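Local coordinates for stage II sporulation E family protein (Thermanaerovibrio acidaminovorans, PDB 3RNR), which probably acts as a PP2C-type, metal-dependent protein phosphatase, although its substrate and cellular role are not known, at residues Ser90-Cys94 and Ile133-Ile137; Cys13-Met19 and Gly71-Ala77. All blocks are in the same frame, centred on the assembly; numbering follows the deposited sequence.

Contact 1 of 2, residues Ser90-Cys94 and Ile133-Ile137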
loop_
_atom_site.group_PDB
_atom_site.type_symbol
_atom_site.label_atom_id
_atom_site.label_comp_id
_atom_site.label_asym_id
_atom_site.label_seq_id
_atom_site.Cartn_x
_atom_site.Cartn_y
_atom_site.Cartn_z
ATOM N N SER B 90 -3.361 13.689 9.658
ATOM C CA SER B 90 -4.470 12.838 10.082
ATOM C C SER B 90 -5.756 13.628 10.203
ATOM O O SER B 90 -5.739 14.843 10.414
ATOM C CB SER B 90 -4.139 12.103 11.387
ATOM O OG SER B 90 -4.125 12.975 12.494
ATOM N N VAL B 91 -6.874 12.937 10.031
ATOM C CA VAL B 91 -8.175 13.568 10.157
ATOM C C VAL B 91 -9.092 12.613 10.895
ATOM O O VAL B 91 -9.261 11.451 10.484
ATOM C CB VAL B 91 -8.783 13.901 8.773
ATOM C CG1 VAL B 91 -10.192 14.464 8.925
ATOM C CG2 VAL B 91 -7.897 14.904 8.005
ATOM N N GLY B 92 -9.748 13.102 11.933
ATOM C CA GLY B 92 -10.556 12.224 12.761
ATOM C C GLY B 92 -9.819 11.618 13.939
ATOM O O GLY B 92 -9.081 12.306 14.650
ATOM N N ASP B 93 -10.173 10.383 14.266
ATOM C CA ASP B 93 -9.632 9.707 15.445
ATOM C C ASP B 93 -8.489 8.723 15.176
ATOM O O ASP B 93 -8.101 7.989 16.080
ATOM C CB ASP B 93 -10.747 9.039 16.250
ATOM C CG ASP B 93 -11.433 7.955 15.468
ATOM O OD1 ASP B 93 -11.254 7.946 14.239
ATOM O OD2 ASP B 93 -12.131 7.113 16.066
ATOM N N CYS B 94 -8.025 8.615 13.934
ATOM C CA CYS B 94 -6.809 7.836 13.681
ATOM C C CYS B 94 -5.618 8.570 14.283
ATOM O O CYS B 94 -5.667 9.784 14.453
ATOM C CB CYS B 94 -6.593 7.616 12.195
ATOM S SG CYS B 94 -7.817 6.551 11.443
ATOM N N ILE B 133 -16.969 12.710 16.419
ATOM C CA ILE B 133 -15.963 13.205 15.472
ATOM C C ILE B 133 -16.341 14.547 14.867
ATOM O O ILE B 133 -17.463 14.731 14.393
ATOM C CB ILE B 133 -15.771 12.227 14.311
ATOM C CG1 ILE B 133 -15.363 10.858 14.840
ATOM C CG2 ILE B 133 -14.716 12.775 13.314
ATOM C CD1 ILE B 133 -14.144 10.903 15.657
ATOM N N THR B 134 -15.441 15.514 14.977
ATOM C CA THR B 134 -15.661 16.834 14.387
ATOM C C THR B 134 -15.016 17.114 13.028
ATOM O O THR B 134 -15.293 18.145 12.406
ATOM C CB THR B 134 -15.217 17.912 15.365
ATOM O OG1 THR B 134 -13.828 17.727 15.637
ATOM C CG2 THR B 134 -15.989 17.759 16.671
ATOM N N SER B 135 -14.122 16.232 12.591
ATOM C CA SER B 135 -13.483 16.390 11.288
ATOM C C SER B 135 -13.286 15.005 10.681
ATOM O O SER B 135 -12.813 14.112 11.363
ATOM C CB SER B 135 -12.149 17.130 11.423
ATOM O OG SER B 135 -11.664 17.507 10.138
ATOM N N PHE B 136 -13.675 14.819 9.421
ATOM C CA PHE B 136 -13.550 13.513 8.769
ATOM C C PHE B 136 -13.459 13.728 7.271
ATOM O O PHE B 136 -13.833 14.794 6.769
ATOM C CB PHE B 136 -14.735 12.578 9.118
ATOM C CG PHE B 136 -16.085 13.099 8.674
ATOM C CD1 PHE B 136 -16.583 12.791 7.411
ATOM C CD2 PHE B 136 -16.860 13.886 9.523
ATOM C CE1 PHE B 136 -17.842 13.270 6.988
ATOM C CE2 PHE B 136 -18.123 14.373 9.115
ATOM C CZ PHE B 136 -18.605 14.062 7.844
ATOM N N ILE B 137 -12.956 12.721 6.562
ATOM C CA ILE B 137 -12.818 12.800 5.122
ATOM C C ILE B 137 -14.211 12.627 4.549
ATOM O O ILE B 137 -14.863 11.596 4.772
ATOM C CB ILE B 137 -11.894 11.676 4.572
ATOM C CG1 ILE B 137 -10.537 11.684 5.290
ATOM C CG2 ILE B 137 -11.707 11.825 3.064
ATOM C CD1 ILE B 137 -9.755 13.009 5.088
#

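Contact 2 of 2, residues Cys13-Met19 and Gly71-Ala77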
loop_
_atom_site.group_PDB
_atom_site.type_symbol
_atom_site.label_atom_id
_atom_site.label_comp_id
_atom_site.label_asym_id
_atom_site.label_seq_id
_atom_site.Cartn_x
_atom_site.Cartn_y
_atom_site.Cartn_z
ATOM N N CYS B 13 3.029 5.213 4.782
ATOM C CA CYS B 13 2.067 4.320 5.416
ATOM C C CYS B 13 0.754 5.063 5.589
ATOM O O CYS B 13 0.735 6.281 5.768
ATOM C CB CYS B 13 2.577 3.844 6.776
ATOM S SG CYS B 13 3.046 5.167 7.962
ATOM N N VAL B 14 -0.351 4.333 5.509
ATOM C CA VAL B 14 -1.649 4.956 5.666
ATOM C C VAL B 14 -2.633 3.961 6.277
ATOM O O VAL B 14 -2.552 2.760 6.011
ATOM C CB VAL B 14 -2.168 5.527 4.310
ATOM C CG1 VAL B 14 -2.045 4.511 3.208
ATOM C CG2 VAL B 14 -3.624 6.008 4.441
ATOM N N VAL B 15 -3.526 4.466 7.120
ATOM C CA VAL B 15 -4.677 3.707 7.569
ATOM C C VAL B 15 -5.913 4.535 7.293
ATOM O O VAL B 15 -5.895 5.763 7.447
ATOM C CB VAL B 15 -4.609 3.359 9.086
ATOM C CG1 VAL B 15 -3.479 2.349 9.359
ATOM C CG2 VAL B 15 -4.427 4.640 9.948
ATOM N N VAL B 16 -6.985 3.864 6.894
ATOM C CA VAL B 16 -8.253 4.522 6.598
ATOM C C VAL B 16 -9.394 3.683 7.158
ATOM O O VAL B 16 -9.396 2.469 6.993
ATOM C CB VAL B 16 -8.482 4.633 5.072
ATOM C CG1 VAL B 16 -9.802 5.329 4.800
ATOM C CG2 VAL B 16 -7.344 5.416 4.396
ATOM N N ASP B 17 -10.360 4.311 7.819
ATOM C CA ASP B 17 -11.568 3.569 8.204
ATOM C C ASP B 17 -12.867 4.306 7.948
ATOM O O ASP B 17 -12.989 5.491 8.254
ATOM C CB ASP B 17 -11.489 3.097 9.652
ATOM C CG ASP B 17 -11.091 1.633 9.753
ATOM O OD1 ASP B 17 -10.018 1.339 10.319
ATOM O OD2 ASP B 17 -11.855 0.798 9.242
ATOM N N GLY B 18 -13.848 3.609 7.385
ATOM C CA GLY B 18 -15.132 4.243 7.133
ATOM C C GLY B 18 -15.781 4.605 8.453
ATOM O O GLY B 18 -15.482 3.989 9.486
HETATM N N MSE B 19 -16.687 5.577 8.429
HETATM C CA MSE B 19 -17.343 5.994 9.661
HETATM C C MSE B 19 -18.545 5.071 9.754
HETATM O O MSE B 19 -19.512 5.202 8.994
HETATM C CB MSE B 19 -17.866 7.436 9.540
HETATM C CG MSE B 19 -16.820 8.525 9.312
HETATM SE SE MSE B 19 -16.173 9.135 10.996
HETATM C CE MSE B 19 -17.660 10.279 11.537
ATOM N N GLY B 71 -18.486 9.051 5.291
ATOM C CA GLY B 71 -17.144 9.573 5.476
ATOM C C GLY B 71 -16.167 8.551 5.999
ATOM O O GLY B 71 -16.540 7.411 6.266
ATOM N N ALA B 72 -14.911 8.965 6.161
ATOM C CA ALA B 72 -13.892 8.076 6.693
ATOM C C ALA B 72 -12.941 8.894 7.543
ATOM O O ALA B 72 -12.914 10.116 7.437
ATOM C CB ALA B 72 -13.133 7.396 5.538
ATOM N N THR B 73 -12.155 8.226 8.379
ATOM C CA THR B 73 -11.091 8.902 9.125
ATOM C C THR B 73 -9.805 8.273 8.617
ATOM O O THR B 73 -9.835 7.171 8.063
ATOM C CB THR B 73 -11.202 8.666 10.639
ATOM O OG1 THR B 73 -11.225 7.254 10.896
ATOM C CG2 THR B 73 -12.496 9.275 11.165
HETATM N N MSE B 74 -8.686 8.972 8.745
HETATM C CA MSE B 74 -7.441 8.403 8.235
HETATM C C MSE B 74 -6.226 9.026 8.904
HETATM O O MSE B 74 -6.310 10.114 9.464
HETATM C CB MSE B 74 -7.368 8.613 6.718
HETATM C CG MSE B 74 -7.221 10.073 6.308
HETATM SE SE MSE B 74 -7.155 10.293 4.378
HETATM C CE MSE B 74 -5.449 9.415 4.048
ATOM N N ALA B 75 -5.096 8.330 8.840
ATOM C CA ALA B 75 -3.833 8.914 9.243
ATOM C C ALA B 75 -2.794 8.446 8.237
ATOM O O ALA B 75 -2.842 7.303 7.781
ATOM C CB ALA B 75 -3.455 8.473 10.658
ATOM N N VAL B 76 -1.862 9.325 7.898
ATOM C CA VAL B 76 -0.880 9.018 6.861
ATOM C C VAL B 76 0.478 9.627 7.217
ATOM O O VAL B 76 0.552 10.704 7.826
ATOM C CB VAL B 76 -1.377 9.513 5.483
ATOM C CG1 VAL B 76 -1.881 10.937 5.581
ATOM C CG2 VAL B 76 -0.276 9.400 4.442
ATOM N N ALA B 77 1.552 8.938 6.859
ATOM C CA ALA B 77 2.876 9.478 7.106
ATOM C C ALA B 77 3.812 9.043 5.982
ATOM O O ALA B 77 3.552 8.059 5.289
ATOM C CB ALA B 77 3.389 9.024 8.466
HETATM O O HOH W 1 -19.828 6.641 6.395
#

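Contact 1 of 2, residues Ser90-Cys94 and Ile133-Ile137
The end of one strand, S90-V91, turns at G92 into a loop, and the irregular segment I133-I137 runs alongside; the nearest CA atoms across the pair are those of G92 and F136, 5.2 Å apart. G92 CA comes within 3.3 Å of S135 O. At phi/psi 91/-145 a CB on G92 would collide with the V91 carbonyl and also crowd S135 O, so glycine suits this turn. G92 N is 3.3 Å from S135 O at a poor angle and hydrogen-bonds instead to H111 ND1. V91 makes the largest single contribution to the packing: its CG1 sits 3.5 Å from F136 CA and 3.6 Å from S135 OG, and its CB 3.9 Å from I137 CD1. Beyond the turn, I133 CD1 lies 3.9 Å from D93 CB, while D93 OD1 hydrogen-bonds to the Y168 hydroxyl. The V-G-D-C run resembles the Gly-Asp signature of PP2C phosphatases. V91 and I137 both reach helix 46-63, and their backbones hydrogen-bond to M74 and A72 of strand 72-80.

Contact 2 of 2, residues Cys13-Met19 and Gly71-Ala77
M74, a selenomethionine, lies along the valines of the facing strand: its CB is 4.0 Å from V16 CG2 and its CE 3.9 Å from V14 CG2. V14 CB meets V76 CB at 4.2 Å, and these four side chains form an apolar face, from which V16, M74 and V76 pack against helix 25-41 and M74 and V76 also against helix 46-63. The other face carries C13, V15, D17, T73, A75 and A77. Here C13 SG is 3.9 Å from A77 CB and V15 CG2 4.0 Å from A75 CB, and C13, V15 and A77 lean on V160 and V162 of strand 159-164 in the second sheet.

The strands run antiparallel, with their axes at 168° and 4.6 Å apart at closest. Paired backbone hydrogen bonds join C13 with A77, V15 with A75 and D17 with T73. Past the last pair, M19 N still donates to G71 O at 2.8 Å, and a water 3.0 Å from both M19 O and G71 N bridges the ends. M19 SE rests 3.7 Å from T73 CG2.

The polar groups gather at this end. D17 OD1 makes a salt bridge to R169 and a hydrogen bond to S164, T73 OG1 hydrogen-bonds to Y168, and a glycerol sits on D17 OD2 and G18 N. The D-G-M sequence at the end of strand 10-18 matches the PP2C motif whose Asp and Gly hold catalytic metals in relatives. The pair is thus a central part of the PP2C beta sandwich, probably leading into its active site.

From the N terminus, strand 10-18 is followed by helices 25-41 and 46-63, and contact 2 closes that largely helical excursion by bringing strand 72-80 back beside 10-18. The chain then turns directly into strand 85-91, the next strand of the same sheet. Contact 1 opens at its end and closes much later, after strands 95-100 and 103-106 of the other sheet and helix 113-119. The two closures come in series, neither nested nor crossing, yet they touch: V91 N lies 2.9 Å from M74 O and I137 N 2.7 Å from A72 O, both probable hydrogen bonds. Strand 72-80 thus ties strands 10-18 and 85-91 to the 133-137 loop.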